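Local coordinates for PF04016 domain protein (Desulfitobacterium hafniense, PDB 3L5O) that is of unknown function but combines enolase-like and Rossmann-like folds around a putative active site with a possible role in heavy-metal chelation, at residues E33-D38 / Y105-V110; A195-K200 / I215-P220; N244-R249 / E255-Y260. All coordinates share one frame; numbering follows the deposited sequence.

How the contacts relate
Contact 2 is the core contact: its centre lies about 4 Å from the centre of the chain, and it joins a helix to a strand of the seven-stranded sheet, leucine against valine and serine, with an imidazole and an aspartate beside them. Contacts 1 and 3 lie farther out, each centred about 17 Å from that point, and both sit near the three-stranded antiparallel sheet. Contact 1 is small but buried, the end of a phenylalanine ring against an amide and a valine methyl. Contact 3 is partly buried, with charges on its outer side and an alanine-isoleucine pair inside. Contacts 2 and 3 touch, P220 CG lying 3.4 Å from Y260 OH, whereas contact 1 reaches neither.

Contact 1 (E33-D38 / Y105-V110); sequences EDFLVD and YNNPQV
F35 carries this contact alone on its side, reaching over to N107 and V110 at the start of helix 108-113. The backbones stay well apart, with F35 CA and N107 CA 10.9 Å from each other, and the length of a phenylalanine bridges most of that gap. From F35 CB, which points toward the other segment, chi1 of -71° sets CG beside the backbone N and anti to the carbonyl carbon, aiming the ring across. CB, CG and both CD atoms touch nothing in 105-110; the meeting is left to the far end of the ring. There CE2 comes first, with N107 ND2 4.3 Å away at the ring edge and near its plane. CZ, the last atom, comes to 4.3 Å from V110 CG2, and this methyl lies obliquely to the ring. The far end of the ring thus meets the amide with CE2 and the methyl with CZ, in van der Waals contact that is not especially close.

What puts that amide there is the turn between two helices. N106 leaves the helical conformation after helix 91-105, and N107 takes the N-cap position of the next helix. N107 OD1 accepts a weak bond from Q109 N, 3.0 Å long and bent to 128°, which is consistent with the oxygen facing the helix start and ND2 facing F35. V110, in the first turn of the helix, adds the apolar partner.

Around the pair, Y104 from helix 91-105 meets the F35 ring edge-to-face, while L79 of helix 79-83 and S51 of strand 46-51 also touch the phenylalanine. The loop 33-38 is thereby pinned between helix 79-83, the antiparallel sheet and the junction of helices 91-105 and 108-113.

Contact 2 (A195-K200 / I215-P220); sequences ASVVDK and ITLVGP. With IMD (imidazole), chain D.
L217 reaches out of its strand and sets its two methyls against S196 and V197, and these three buried side chains make up the tight part of the contact. With CG anti to the backbone N (chi1 -162°), the leucine forks toward the helix: CD1 stops 3.9 Å from S196 OG, and CD2 meets V197 CG2 methyl to methyl at 4.3 Å. The serine hydroxyl is not wasted on the leucine, because S196 OG is hydrogen-bonded to T193 O at the end of the preceding strand. L202 of the next helix packs against S196, V197 and L217 alike and so belongs to the same apolar core.

Another face of the short helix is polar, and what it holds is held more loosely. An imidazole, probably from the crystallisation liquor, rests there with N3 3.5 Å from S196 CA and C2 3.8 Å from A195 CB. Its N3 also gives a weak hydrogen bond to D199 OD1 (3.3 Å), although D199 OD2 lies nearer, at 2.7 Å. The carboxylate is held from the protein side as well, OD1 by T201 OG1 and OD2 by W168 NE1. With an alanine in place of D199, W168 NE1 and T201 OG1 would probably lose this partner, and the weak polar hold on the imidazole would go. K200, by contrast, is well anchored: it curls back so that NZ reaches V198 O at 2.8 Å, and it bonds V86 O and S88 O too.

Strand 189-193 runs into this helix, helix 202-208 follows, and the chain returns as the neighbouring parallel strand 214-218. That is the beta-alpha-beta crossover of a Rossmann-like fold, with the imidazole bound just past the C-terminal end of its first strand.

Contact 3 (N244-R249 / E255-Y260); sequences NARAFR and EKVKIY. With EDO (1,2-ethanediol), chain F.
E255 places its carboxylate between two arginines from successive turns of the helix, and each guanidinium meets it at a different tilt. R249 lies nearly coplanar with it, the planes 13° apart; NE gives a straight bond of 3.1 Å to OE2, nearly along its C-O axis, at 164°. The R249 chain bends at chi3 to bring NE round. R246 instead runs extended, CG anti to the backbone N, and crosses E255 at about a right angle, its plane 47° from the carboxylate's; OE1 sits oblique to it, NH2 3.4 Å away in a longer salt bridge. Each oxygen thus has its own arginine, which probably fixes the carboxylate's rotation. A weak backbone bond from E255 N to R249 O joins the same pair.

Inside the charged rim the contact turns apolar, I259 CD1 meeting A247 CB at 4.2 Å; that methyl also lies 3.8 Å from A247 O. Farther along, Y260 OH shares a hydrogen bond with an ethanediol, also bound to G238 O.

I259 also touches L57 of strand 54-59, and F248, on the helix's far side, packs on strand 39-42: helix and loop both rest on the antiparallel sheet, just before strand 263-269.

Contact 1 (E33-D38 / Y105-V110)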
ATOM      1  N   GLU A  33      16.611   3.514 -13.622  1.00 43.43           N
ATOM      2  CA  GLU A  33      16.928   2.255 -14.301  1.00 45.59           C
ATOM      3  C   GLU A  33      17.965   1.370 -13.644  1.00 45.86           C
ATOM      4  O   GLU A  33      17.937   0.152 -13.815  1.00 44.34           O
ATOM      5  CB  GLU A  33      17.502   2.572 -15.655  1.00 48.68           C
ATOM      6  CG  GLU A  33      16.460   2.555 -16.704  1.00 53.66           C
ATOM      7  CD  GLU A  33      17.123   2.597 -18.019  1.00 49.59           C
ATOM      8  OE1 GLU A  33      17.602   3.685 -18.342  1.00 43.30           O
ATOM      9  OE2 GLU A  33      17.204   1.521 -18.643  1.00 49.03           O
ATOM     10  N   ASP A  34      18.899   2.009 -12.941  1.00 45.78           N
ATOM     11  CA  ASP A  34      20.018   1.328 -12.296  1.00 46.29           C
ATOM     12  C   ASP A  34      19.557   0.253 -11.307  1.00 42.84           C
ATOM     13  O   ASP A  34      20.284  -0.714 -11.065  1.00 38.51           O
ATOM     14  CB  ASP A  34      20.888   2.351 -11.557  1.00 47.51           C
ATOM     15  CG  ASP A  34      21.657   3.289 -12.508  1.00 59.04           C
ATOM     16  OD1 ASP A  34      21.600   3.117 -13.755  1.00 63.25           O
ATOM     17  OD2 ASP A  34      22.366   4.239 -12.079  1.00 65.78           O
ATOM     18  N   PHE A  35      18.354   0.418 -10.752  1.00 41.30           N
ATOM     19  CA  PHE A  35      17.833  -0.518  -9.756  1.00 42.34           C
ATOM     20  C   PHE A  35      17.359  -1.808 -10.398  1.00 43.58           C
ATOM     21  O   PHE A  35      16.500  -1.771 -11.297  1.00 43.93           O
ATOM     22  CB  PHE A  35      16.677   0.106  -8.974  1.00 41.54           C
ATOM     23  CG  PHE A  35      17.105   1.188  -8.029  1.00 39.63           C
ATOM     24  CD1 PHE A  35      17.495   2.440  -8.513  1.00 48.50           C
ATOM     25  CD2 PHE A  35      17.151   0.960  -6.668  1.00 44.57           C
ATOM     26  CE1 PHE A  35      17.916   3.438  -7.655  1.00 43.13           C
ATOM     27  CE2 PHE A  35      17.572   1.956  -5.805  1.00 44.65           C
ATOM     28  CZ  PHE A  35      17.961   3.199  -6.308  1.00 43.85           C
ATOM     29  N   LEU A  36      17.865  -2.945  -9.900  1.00 41.82           N
ATOM     30  CA  LEU A  36      17.466  -4.269 -10.403  1.00 40.67           C
ATOM     31  C   LEU A  36      16.677  -5.052  -9.404  1.00 41.11           C
ATOM     32  O   LEU A  36      16.729  -4.752  -8.206  1.00 40.83           O
ATOM     33  CB  LEU A  36      18.707  -5.089 -10.797  1.00 43.75           C
ATOM     34  CG  LEU A  36      19.757  -4.388 -11.650  1.00 41.34           C
ATOM     35  CD1 LEU A  36      20.965  -5.290 -11.843  1.00 48.60           C
ATOM     36  CD2 LEU A  36      19.178  -3.994 -13.004  1.00 42.39           C
ATOM     37  N   VAL A  37      15.882  -6.007  -9.907  1.00 40.04           N
ATOM     38  CA  VAL A  37      15.206  -7.014  -9.080  1.00 39.25           C
ATOM     39  C   VAL A  37      16.294  -8.004  -8.701  1.00 40.46           C
ATOM     40  O   VAL A  37      16.732  -8.794  -9.545  1.00 39.78           O
ATOM     41  CB  VAL A  37      14.088  -7.760  -9.880  1.00 41.90           C
ATOM     42  CG1 VAL A  37      13.398  -8.822  -9.032  1.00 39.03           C
ATOM     43  CG2 VAL A  37      13.045  -6.778 -10.427  1.00 40.18           C
ATOM     44  N   ASP A  38      16.801  -7.916  -7.474  1.00 39.61           N
ATOM     45  CA  ASP A  38      17.893  -8.817  -7.038  1.00 44.86           C
ATOM     46  C   ASP A  38      17.398 -10.096  -6.347  1.00 45.17           C
ATOM     47  O   ASP A  38      18.117 -11.095  -6.268  1.00 44.79           O
ATOM     48  CB  ASP A  38      18.892  -8.060  -6.154  1.00 42.51           C
ATOM     49  CG  ASP A  38      19.589  -6.965  -6.918  1.00 45.31           C
ATOM     50  OD1 ASP A  38      20.061  -7.252  -8.047  1.00 39.84           O
ATOM     51  OD2 ASP A  38      19.668  -5.793  -6.510  1.00 44.23           O
ATOM     52  N   TYR A 105      11.137   3.063  -3.604  1.00 40.08           N
ATOM     53  CA  TYR A 105      10.717   4.168  -2.716  1.00 40.96           C
ATOM     54  C   TYR A 105      10.918   3.930  -1.213  1.00 41.18           C
ATOM     55  O   TYR A 105      11.192   4.890  -0.433  1.00 39.03           O
ATOM     56  CB  TYR A 105       9.270   4.548  -2.991  1.00 41.10           C
ATOM     57  CG  TYR A 105       9.035   5.139  -4.357  1.00 43.40           C
ATOM     58  CD1 TYR A 105       9.332   6.477  -4.612  1.00 40.04           C
ATOM     59  CD2 TYR A 105       8.506   4.372  -5.395  1.00 41.13           C
ATOM     60  CE1 TYR A 105       9.140   7.028  -5.864  1.00 45.25           C
ATOM     61  CE2 TYR A 105       8.313   4.926  -6.665  1.00 41.81           C
ATOM     62  CZ  TYR A 105       8.623   6.261  -6.889  1.00 43.81           C
ATOM     63  OH  TYR A 105       8.430   6.856  -8.124  1.00 44.36           O
ATOM     64  N   ASN A 106      10.821   2.661  -0.816  1.00 41.47           N
ATOM     65  CA  ASN A 106      10.888   2.274   0.596  1.00 42.36           C
ATOM     66  C   ASN A 106      12.248   1.727   0.988  1.00 42.87           C
ATOM     67  O   ASN A 106      12.403   1.128   2.056  1.00 43.48           O
ATOM     68  CB  ASN A 106       9.777   1.256   0.987  1.00 41.94           C
ATOM     69  CG  ASN A 106       8.367   1.762   0.694  1.00 46.47           C
ATOM     70  OD1 ASN A 106       8.178   2.864   0.185  1.00 42.23           O
ATOM     71  ND2 ASN A 106       7.363   0.935   1.000  1.00 45.22           N
ATOM     72  N   ASN A 107      13.231   1.930   0.111  1.00 43.67           N
ATOM     73  CA  ASN A 107      14.638   1.760   0.423  1.00 41.77           C
ATOM     74  C   ASN A 107      14.930   2.801   1.510  1.00 43.12           C
ATOM     75  O   ASN A 107      14.528   3.941   1.359  1.00 38.43           O
ATOM     76  CB  ASN A 107      15.466   2.029  -0.869  1.00 41.48           C
ATOM     77  CG  ASN A 107      16.925   1.901  -0.664  1.00 41.75           C
ATOM     78  OD1 ASN A 107      17.473   2.459   0.271  1.00 50.05           O
ATOM     79  ND2 ASN A 107      17.584   1.162  -1.543  1.00 39.26           N
ATOM     80  N   PRO A 108      15.594   2.437   2.607  1.00 45.58           N
ATOM     81  CA  PRO A 108      15.818   3.402   3.698  1.00 45.01           C
ATOM     82  C   PRO A 108      16.562   4.673   3.235  1.00 44.59           C
ATOM     83  O   PRO A 108      16.157   5.763   3.629  1.00 45.89           O
ATOM     84  CB  PRO A 108      16.635   2.600   4.728  1.00 44.33           C
ATOM     85  CG  PRO A 108      17.204   1.466   3.977  1.00 46.41           C
ATOM     86  CD  PRO A 108      16.190   1.125   2.915  1.00 48.31           C
ATOM     87  N   GLN A 109      17.603   4.544   2.417  1.00 43.58           N
ATOM     88  CA  GLN A 109      18.288   5.719   1.880  1.00 46.01           C
ATOM     89  C   GLN A 109      17.422   6.552   0.912  1.00 46.89           C
ATOM     90  O   GLN A 109      17.499   7.781   0.935  1.00 48.07           O
ATOM     91  CB  GLN A 109      19.643   5.348   1.225  1.00 44.83           C
ATOM     92  N   VAL A 110      16.603   5.906   0.074  1.00 47.55           N
ATOM     93  CA  VAL A 110      15.781   6.646  -0.892  1.00 47.44           C
ATOM     94  C   VAL A 110      14.705   7.422  -0.154  1.00 49.83           C
ATOM     95  O   VAL A 110      14.443   8.585  -0.443  1.00 51.08           O
ATOM     96  CB  VAL A 110      15.093   5.709  -1.924  1.00 47.17           C
ATOM     97  CG1 VAL A 110      13.998   6.454  -2.705  1.00 41.90           C
ATOM     98  CG2 VAL A 110      16.117   5.093  -2.873  1.00 47.74           C
TER

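Contact 2 (A195-K200 / I215-P220)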
ATOM      1  N   ALA A 195      -3.878  -2.143  -0.925  1.00 42.87           N
ATOM      2  CA  ALA A 195      -4.402  -3.183  -1.841  1.00 42.71           C
ATOM      3  C   ALA A 195      -5.143  -2.576  -3.027  1.00 44.32           C
ATOM      4  O   ALA A 195      -5.293  -3.233  -4.046  1.00 45.42           O
ATOM      5  CB  ALA A 195      -5.321  -4.173  -1.115  1.00 44.17           C
ATOM      6  N   SER A 196      -5.639  -1.345  -2.879  1.00 42.91           N
ATOM      7  CA  SER A 196      -6.333  -0.662  -3.952  1.00 43.01           C
ATOM      8  C   SER A 196      -5.428  -0.317  -5.138  1.00 41.92           C
ATOM      9  O   SER A 196      -5.908  -0.148  -6.244  1.00 39.38           O
ATOM     10  CB  SER A 196      -7.000   0.606  -3.446  1.00 44.48           C
ATOM     11  OG  SER A 196      -6.027   1.496  -2.924  1.00 50.49           O
ATOM     12  N   VAL A 197      -4.131  -0.205  -4.908  1.00 41.10           N
ATOM     13  CA  VAL A 197      -3.169  -0.031  -5.991  1.00 41.63           C
ATOM     14  C   VAL A 197      -3.178  -1.269  -6.845  1.00 40.57           C
ATOM     15  O   VAL A 197      -3.264  -1.194  -8.090  1.00 40.54           O
ATOM     16  CB  VAL A 197      -1.716   0.197  -5.433  1.00 40.93           C
ATOM     17  CG1 VAL A 197      -0.683   0.282  -6.567  1.00 45.78           C
ATOM     18  CG2 VAL A 197      -1.692   1.427  -4.596  1.00 42.40           C
ATOM     19  N   VAL A 198      -3.100  -2.415  -6.180  1.00 40.47           N
ATOM     20  CA  VAL A 198      -3.027  -3.693  -6.875  1.00 42.11           C
ATOM     21  C   VAL A 198      -4.292  -3.994  -7.676  1.00 43.32           C
ATOM     22  O   VAL A 198      -4.234  -4.450  -8.818  1.00 43.03           O
ATOM     23  CB  VAL A 198      -2.784  -4.843  -5.878  1.00 43.28           C
ATOM     24  CG1 VAL A 198      -2.898  -6.192  -6.578  1.00 42.03           C
ATOM     25  CG2 VAL A 198      -1.408  -4.703  -5.179  1.00 46.80           C
ATOM     26  N   ASP A 199      -5.463  -3.745  -7.108  1.00 42.87           N
ATOM     27  CA  ASP A 199      -6.657  -4.103  -7.865  1.00 44.26           C
ATOM     28  C   ASP A 199      -7.214  -2.978  -8.770  1.00 41.13           C
ATOM     29  O   ASP A 199      -8.185  -3.187  -9.489  1.00 41.17           O
ATOM     30  CB  ASP A 199      -7.715  -4.771  -6.967  1.00 46.92           C
ATOM     31  CG  ASP A 199      -8.154  -3.918  -5.887  1.00 48.58           C
ATOM     32  OD1 ASP A 199      -8.045  -2.680  -6.080  1.00 50.23           O
ATOM     33  OD2 ASP A 199      -8.639  -4.381  -4.819  1.00 51.13           O
ATOM     34  N   LYS A 200      -6.545  -1.831  -8.784  1.00 42.83           N
ATOM     35  CA  LYS A 200      -6.888  -0.711  -9.680  1.00 41.92           C
ATOM     36  C   LYS A 200      -8.199  -0.011  -9.325  1.00 40.90           C
ATOM     37  O   LYS A 200      -8.777   0.700 -10.137  1.00 42.35           O
ATOM     38  CB  LYS A 200      -6.849  -1.123 -11.158  1.00 41.97           C
ATOM     39  CG  LYS A 200      -5.515  -0.804 -11.899  1.00 38.34           C
ATOM     40  CD  LYS A 200      -4.330  -1.646 -11.467  1.00 35.46           C
ATOM     41  CE  LYS A 200      -4.439  -3.089 -11.996  1.00 41.27           C
ATOM     42  NZ  LYS A 200      -3.334  -3.905 -11.366  1.00 38.11           N
ATOM     43  N   ILE A 215      -7.110  12.350   2.661  1.00 41.93           N
ATOM     44  CA  ILE A 215      -7.110  10.967   2.178  1.00 42.00           C
ATOM     45  C   ILE A 215      -5.731  10.355   2.452  1.00 42.08           C
ATOM     46  O   ILE A 215      -4.698  10.939   2.083  1.00 42.53           O
ATOM     47  CB  ILE A 215      -7.411  10.884   0.659  1.00 40.80           C
ATOM     48  CG1 ILE A 215      -8.667  11.661   0.280  1.00 46.96           C
ATOM     49  CG2 ILE A 215      -7.544   9.369   0.225  1.00 50.67           C
ATOM     50  CD1 ILE A 215      -8.718  12.008  -1.200  1.00 46.29           C
ATOM     51  N   THR A 216      -5.733   9.189   3.095  1.00 42.25           N
ATOM     52  CA  THR A 216      -4.531   8.463   3.503  1.00 42.14           C
ATOM     53  C   THR A 216      -4.527   7.098   2.863  1.00 43.45           C
ATOM     54  O   THR A 216      -5.557   6.429   2.878  1.00 44.79           O
ATOM     55  CB  THR A 216      -4.545   8.282   5.034  1.00 42.36           C
ATOM     56  OG1 THR A 216      -4.604   9.559   5.683  1.00 42.14           O
ATOM     57  CG2 THR A 216      -3.265   7.650   5.560  1.00 44.64           C
ATOM     58  N   LEU A 217      -3.393   6.703   2.278  1.00 44.05           N
ATOM     59  CA  LEU A 217      -3.134   5.328   1.793  1.00 43.34           C
ATOM     60  C   LEU A 217      -2.369   4.599   2.856  1.00 43.63           C
ATOM     61  O   LEU A 217      -1.415   5.145   3.387  1.00 44.45           O
ATOM     62  CB  LEU A 217      -2.339   5.350   0.499  1.00 47.15           C
ATOM     63  CG  LEU A 217      -2.341   4.076  -0.343  1.00 43.80           C
ATOM     64  CD1 LEU A 217      -3.668   3.870  -0.997  1.00 43.50           C
ATOM     65  CD2 LEU A 217      -1.232   4.221  -1.420  1.00 46.58           C
ATOM     66  N   VAL A 218      -2.833   3.404   3.239  1.00 41.73           N
ATOM     67  CA  VAL A 218      -2.341   2.728   4.438  1.00 41.51           C
ATOM     68  C   VAL A 218      -2.031   1.276   4.171  1.00 43.64           C
ATOM     69  O   VAL A 218      -2.799   0.568   3.515  1.00 46.42           O
ATOM     70  CB  VAL A 218      -3.423   2.703   5.607  1.00 45.57           C
ATOM     71  CG1 VAL A 218      -2.855   2.056   6.875  1.00 43.35           C
ATOM     72  CG2 VAL A 218      -3.933   4.060   5.913  1.00 47.18           C
ATOM     73  N   GLY A 219      -0.940   0.805   4.760  1.00 42.56           N
ATOM     74  CA  GLY A 219      -0.624  -0.599   4.773  1.00 39.79           C
ATOM     75  C   GLY A 219       0.829  -0.802   4.344  1.00 43.27           C
ATOM     76  O   GLY A 219       1.486   0.119   3.874  1.00 42.03           O
ATOM     77  N   PRO A 220       1.317  -2.017   4.527  1.00 43.61           N
ATOM     78  CA  PRO A 220       2.704  -2.369   4.225  1.00 46.06           C
ATOM     79  C   PRO A 220       3.143  -2.156   2.770  1.00 43.70           C
ATOM     80  O   PRO A 220       4.335  -1.908   2.528  1.00 47.27           O
ATOM     81  CB  PRO A 220       2.746  -3.858   4.574  1.00 44.60           C
ATOM     82  CG  PRO A 220       1.672  -4.035   5.565  1.00 49.24           C
ATOM     83  CD  PRO A 220       0.578  -3.158   5.113  1.00 47.14           C
TER
HETATM   84  N1  IMD D 303      -9.976  -3.171  -1.060  1.00 68.01           N
HETATM   85  C2  IMD D 303      -8.860  -2.968  -1.804  1.00 63.46           C
HETATM   86  N3  IMD D 303      -9.230  -2.466  -2.993  1.00 64.15           N
HETATM   87  C4  IMD D 303     -10.569  -2.351  -3.018  1.00 65.33           C
HETATM   88  C5  IMD D 303     -11.045  -2.804  -1.793  1.00 64.70           C

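Contact 3 (N244-R249 / E255-Y260)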
ATOM      1  N   ASN A 244      15.944  -7.127   6.275  1.00 50.44           N
ATOM      2  CA  ASN A 244      15.727  -7.656   4.928  1.00 51.37           C
ATOM      3  C   ASN A 244      15.598  -9.173   4.908  1.00 51.11           C
ATOM      4  O   ASN A 244      14.608  -9.702   4.419  1.00 52.54           O
ATOM      5  CB  ASN A 244      16.876  -7.240   3.986  1.00 49.77           C
ATOM      6  CG  ASN A 244      16.854  -5.747   3.624  1.00 52.35           C
ATOM      7  OD1 ASN A 244      16.011  -4.970   4.117  1.00 49.83           O
ATOM      8  ND2 ASN A 244      17.788  -5.342   2.746  1.00 43.08           N
ATOM      9  N   ALA A 245      16.600  -9.859   5.449  1.00 50.67           N
ATOM     10  CA  ALA A 245      16.608 -11.321   5.508  1.00 51.57           C
ATOM     11  C   ALA A 245      15.342 -11.850   6.195  1.00 51.98           C
ATOM     12  O   ALA A 245      14.718 -12.803   5.725  1.00 51.46           O
ATOM     13  CB  ALA A 245      17.880 -11.826   6.228  1.00 51.71           C
ATOM     14  N   ARG A 246      14.929 -11.177   7.264  1.00 51.73           N
ATOM     15  CA  ARG A 246      13.788 -11.614   8.048  1.00 50.96           C
ATOM     16  C   ARG A 246      12.474 -11.402   7.333  1.00 50.17           C
ATOM     17  O   ARG A 246      11.603 -12.256   7.389  1.00 50.76           O
ATOM     18  CB  ARG A 246      13.749 -10.906   9.399  1.00 52.70           C
ATOM     19  CG  ARG A 246      12.658 -11.434  10.292  1.00 54.31           C
ATOM     20  CD  ARG A 246      12.621 -10.849  11.677  1.00 60.78           C
ATOM     21  NE  ARG A 246      11.507 -11.420  12.433  1.00 56.95           N
ATOM     22  CZ  ARG A 246      11.443 -11.475  13.752  1.00 60.07           C
ATOM     23  NH1 ARG A 246      12.431 -10.994  14.496  1.00 61.95           N
ATOM     24  NH2 ARG A 246      10.387 -12.026  14.337  1.00 60.59           N
ATOM     25  N   ALA A 247      12.327 -10.254   6.677  1.00 50.22           N
ATOM     26  CA  ALA A 247      11.153  -9.962   5.862  1.00 49.23           C
ATOM     27  C   ALA A 247      10.876 -11.078   4.853  1.00 48.22           C
ATOM     28  O   ALA A 247       9.740 -11.451   4.650  1.00 49.59           O
ATOM     29  CB  ALA A 247      11.340  -8.631   5.142  1.00 49.55           C
ATOM     30  N   PHE A 248      11.921 -11.595   4.227  1.00 50.70           N
ATOM     31  CA  PHE A 248      11.789 -12.709   3.278  1.00 52.46           C
ATOM     32  C   PHE A 248      11.403 -14.020   3.958  1.00 54.11           C
ATOM     33  O   PHE A 248      10.595 -14.774   3.427  1.00 54.06           O
ATOM     34  CB  PHE A 248      13.068 -12.900   2.472  1.00 51.04           C
ATOM     35  CG  PHE A 248      13.141 -12.039   1.220  1.00 48.75           C
ATOM     36  CD1 PHE A 248      13.488 -10.689   1.297  1.00 49.76           C
ATOM     37  CD2 PHE A 248      12.860 -12.587  -0.027  1.00 46.36           C
ATOM     38  CE1 PHE A 248      13.567  -9.899   0.140  1.00 48.17           C
ATOM     39  CE2 PHE A 248      12.941 -11.818  -1.172  1.00 45.17           C
ATOM     40  CZ  PHE A 248      13.290 -10.457  -1.090  1.00 47.73           C
ATOM     41  N   ARG A 249      11.968 -14.281   5.131  1.00 55.80           N
ATOM     42  CA  ARG A 249      11.588 -15.461   5.902  1.00 56.87           C
ATOM     43  C   ARG A 249      10.100 -15.448   6.148  1.00 57.74           C
ATOM     44  O   ARG A 249       9.424 -16.426   5.883  1.00 61.77           O
ATOM     45  CB  ARG A 249      12.371 -15.547   7.216  1.00 55.94           C
ATOM     46  CG  ARG A 249      13.876 -15.729   6.999  1.00 55.41           C
ATOM     47  CD  ARG A 249      14.653 -16.235   8.215  1.00 59.69           C
ATOM     48  NE  ARG A 249      14.852 -15.210   9.248  1.00 65.68           N
ATOM     49  CZ  ARG A 249      15.897 -14.374   9.311  1.00 64.35           C
ATOM     50  NH1 ARG A 249      16.875 -14.414   8.406  1.00 62.61           N
ATOM     51  NH2 ARG A 249      15.963 -13.486  10.301  1.00 65.69           N
ATOM     52  N   GLU A 255       8.590 -18.131   8.701  1.00 78.15           N
ATOM     53  CA  GLU A 255       8.220 -17.655  10.041  1.00 78.95           C
ATOM     54  C   GLU A 255       6.723 -17.394  10.063  1.00 79.47           C
ATOM     55  O   GLU A 255       6.195 -16.689   9.184  1.00 79.11           O
ATOM     56  CB  GLU A 255       8.958 -16.372  10.430  1.00 79.12           C
ATOM     57  CG  GLU A 255      10.458 -16.535  10.641  1.00 79.25           C
ATOM     58  CD  GLU A 255      11.093 -15.336  11.332  1.00 79.71           C
ATOM     59  OE1 GLU A 255      10.429 -14.712  12.194  1.00 80.24           O
ATOM     60  OE2 GLU A 255      12.271 -15.033  11.025  1.00 85.14           O
ATOM     61  N   LYS A 256       6.054 -17.952  11.076  1.00 79.21           N
ATOM     62  CA  LYS A 256       4.598 -17.886  11.206  1.00 79.41           C
ATOM     63  C   LYS A 256       4.157 -16.584  11.910  1.00 79.01           C
ATOM     64  O   LYS A 256       3.341 -16.595  12.845  1.00 79.28           O
ATOM     65  CB  LYS A 256       4.105 -19.121  11.970  1.00 80.20           C
ATOM     66  N   VAL A 257       4.679 -15.466  11.399  1.00 77.38           N
ATOM     67  CA  VAL A 257       4.698 -14.178  12.090  1.00 74.90           C
ATOM     68  C   VAL A 257       4.190 -13.084  11.145  1.00 70.80           C
ATOM     69  O   VAL A 257       4.213 -13.252   9.932  1.00 69.36           O
ATOM     70  CB  VAL A 257       6.151 -13.858  12.573  1.00 75.30           C
ATOM     71  CG1 VAL A 257       6.204 -12.569  13.363  1.00 77.43           C
ATOM     72  CG2 VAL A 257       6.701 -15.010  13.428  1.00 76.61           C
ATOM     73  N   LYS A 258       3.699 -11.984  11.702  1.00 67.63           N
ATOM     74  CA  LYS A 258       3.235 -10.868  10.893  1.00 65.78           C
ATOM     75  C   LYS A 258       4.449 -10.108  10.376  1.00 63.75           C
ATOM     76  O   LYS A 258       5.500 -10.089  11.025  1.00 63.50           O
ATOM     77  CB  LYS A 258       2.328  -9.942  11.702  1.00 64.95           C
ATOM     78  CG  LYS A 258       1.108 -10.646  12.310  1.00 69.52           C
ATOM     79  N   ILE A 259       4.305  -9.482   9.212  1.00 62.24           N
ATOM     80  CA  ILE A 259       5.425  -8.792   8.560  1.00 60.78           C
ATOM     81  C   ILE A 259       5.984  -7.643   9.403  1.00 60.01           C
ATOM     82  O   ILE A 259       7.147  -7.275   9.261  1.00 58.58           O
ATOM     83  CB  ILE A 259       4.990  -8.259   7.179  1.00 61.41           C
ATOM     84  CG1 ILE A 259       6.208  -7.886   6.303  1.00 59.58           C
ATOM     85  CG2 ILE A 259       4.036  -7.057   7.339  1.00 63.57           C
ATOM     86  CD1 ILE A 259       7.276  -8.990   6.141  1.00 55.93           C
ATOM     87  N   TYR A 260       5.155  -7.091  10.287  1.00 58.41           N
ATOM     88  CA  TYR A 260       5.548  -5.942  11.100  1.00 57.99           C
ATOM     89  C   TYR A 260       6.738  -6.196  12.008  1.00 55.22           C
ATOM     90  O   TYR A 260       7.433  -5.265  12.377  1.00 52.74           O
ATOM     91  CB  TYR A 260       4.356  -5.419  11.914  1.00 60.96           C
ATOM     92  CG  TYR A 260       3.252  -4.876  11.040  1.00 62.55           C
ATOM     93  CD1 TYR A 260       3.381  -3.632  10.416  1.00 65.43           C
ATOM     94  CD2 TYR A 260       2.093  -5.618  10.809  1.00 65.67           C
ATOM     95  CE1 TYR A 260       2.373  -3.132   9.597  1.00 66.61           C
ATOM     96  CE2 TYR A 260       1.078  -5.122   9.992  1.00 71.47           C
ATOM     97  CZ  TYR A 260       1.224  -3.882   9.390  1.00 66.29           C
ATOM     98  OH  TYR A 260       0.217  -3.402   8.589  1.00 65.06           O
TER
HETATM   99  C1  EDO F 307       0.634   0.842   8.031  1.00 68.93           C
HETATM  100  O1  EDO F 307       1.209  -0.457   8.040  1.00 70.89           O
HETATM  101  C2  EDO F 307       0.999   1.669   9.255  1.00 71.35           C
HETATM  102  O2  EDO F 307       1.716   2.865   8.945  1.00 61.77           O